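Local coordinates for uncharacterized protein Ta1441 (PDB 3GAA) that is of unknown function but belongs to the PAC2 family and is probably related to the proteasome assembly chaperones, at residues A[238-241]-A[242-246]. Numbering follows the deposited sequence.
Sequences KELQ and EKQKE
Gln244 lays its side-chain amide against Leu240, four residues earlier. Leu240 CD2 lies 3.7 Å from Gln244 NE2, and Leu240 CG is 3.8 Å from Gln244 CD. With CG anti to the backbone N (chi1 -173°), the leucine branch lies beside its own carbonyl carbon, and its CG and CD2 touch the amide. Gln241, next in sequence to Leu240, touches the same amide through CG. This CG of Gln241 is 3.3 Å from Gln244 OE1, and the two glutamine amide planes are turned 45° apart. This is i to i+3 and i to i+4 packing near the C-terminal part of helix 219-243, in a segment predicted to form a coiled coil. A second subunit packs here too, with its Ala165 on Leu240 and its Ser100 on Gln244. Cutting Gln244 back to an alanine is likely to leave Leu240 CD2 and Gln241 CG without the amide they touch, and Ser100 of the second subunit with less to pack against. The backbone is joined by i to i+4 hydrogen bonds. Gln244 N donates to Leu240 O at 2.9 Å, and Glu242 N to Lys238 O at 2.8 Å. Lys243 N reaches Glu239 O at 3.3 Å. Lys243 NZ stays 5.4 Å from Glu239 OE1, too far for a salt bridge, so any attraction is probably weak.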
# COMPACT_ATOMS: atom_id res chain seq x y z
N LYS A 238 -16.40 29.03 -24.26
CA LYS A 238 -17.80 29.04 -23.86
C LYS A 238 -18.60 28.17 -24.83
O LYS A 238 -19.37 27.32 -24.39
CB LYS A 238 -18.36 30.46 -23.81
CG LYS A 238 -18.28 31.14 -22.42
CD LYS A 238 -18.75 32.63 -22.47
CE LYS A 238 -17.64 33.58 -23.11
NZ LYS A 238 -18.16 34.62 -24.10
N GLU A 239 -18.38 28.37 -26.13
CA GLU A 239 -18.93 27.51 -27.19
C GLU A 239 -18.67 26.03 -26.99
O GLU A 239 -19.50 25.19 -27.31
CB GLU A 239 -18.30 27.83 -28.53
CG GLU A 239 -18.60 29.18 -29.05
CD GLU A 239 -18.12 29.32 -30.46
OE1 GLU A 239 -18.88 28.95 -31.39
OE2 GLU A 239 -16.97 29.79 -30.64
N LEU A 240 -17.48 25.69 -26.53
CA LEU A 240 -17.23 24.31 -26.24
C LEU A 240 -18.14 23.95 -25.10
O LEU A 240 -18.82 22.95 -25.15
CB LEU A 240 -15.77 24.04 -25.88
CG LEU A 240 -15.41 22.56 -25.74
CD1 LEU A 240 -15.19 21.99 -27.12
CD2 LEU A 240 -14.19 22.34 -24.81
N GLN A 241 -18.19 24.75 -24.05
CA GLN A 241 -18.99 24.33 -22.91
C GLN A 241 -20.48 24.26 -23.18
O GLN A 241 -21.16 23.44 -22.60
CB GLN A 241 -18.65 25.13 -21.68
CG GLN A 241 -17.61 24.39 -20.91
CD GLN A 241 -17.31 25.05 -19.60
OE1 GLN A 241 -17.45 26.27 -19.47
NE2 GLN A 241 -16.87 24.25 -18.60
N GLU A 242 -20.98 25.06 -24.11
CA GLU A 242 -22.38 24.92 -24.49
C GLU A 242 -22.63 23.56 -25.17
O GLU A 242 -23.35 22.73 -24.63
CB GLU A 242 -22.82 26.09 -25.36
CG GLU A 242 -24.34 26.14 -25.63
CD GLU A 242 -25.20 26.70 -24.46
OE1 GLU A 242 -26.34 27.18 -24.74
OE2 GLU A 242 -24.75 26.67 -23.27
N LYS A 243 -22.01 23.34 -26.33
CA LYS A 243 -22.04 22.04 -27.00
C LYS A 243 -21.79 20.82 -26.13
O LYS A 243 -22.40 19.78 -26.37
CB LYS A 243 -21.00 22.02 -28.11
CG LYS A 243 -21.42 22.77 -29.32
CD LYS A 243 -20.28 22.90 -30.33
CE LYS A 243 -20.82 23.57 -31.60
NZ LYS A 243 -19.78 23.78 -32.62
N GLN A 244 -20.89 20.94 -25.15
CA GLN A 244 -20.39 19.77 -24.36
C GLN A 244 -21.49 18.96 -23.66
O GLN A 244 -21.28 17.79 -23.29
CB GLN A 244 -19.29 20.18 -23.34
CG GLN A 244 -17.83 19.91 -23.82
CD GLN A 244 -16.73 20.48 -22.90
OE1 GLN A 244 -16.84 21.59 -22.37
NE2 GLN A 244 -15.66 19.72 -22.73
N LYS A 245 -22.65 19.58 -23.48
CA LYS A 245 -23.86 18.84 -23.10
C LYS A 245 -24.00 17.46 -23.86
O LYS A 245 -23.86 16.38 -23.22
CB LYS A 245 -25.08 19.74 -23.30
CG LYS A 245 -25.01 20.98 -22.43
CD LYS A 245 -25.95 22.08 -22.91
CE LYS A 245 -25.54 23.43 -22.34
NZ LYS A 245 -24.73 23.28 -21.09
N GLU A 246 -24.25 17.49 -25.18
CA GLU A 246 -24.44 16.24 -25.98
C GLU A 246 -23.12 15.58 -26.41
O GLU A 246 -23.13 14.65 -27.23
CB GLU A 246 -25.32 16.48 -27.23
CG GLU A 246 -26.79 16.81 -26.94
CD GLU A 246 -27.02 18.31 -26.74
OE1 GLU A 246 -27.52 18.97 -27.68
OE2 GLU A 246 -26.68 18.83 -25.65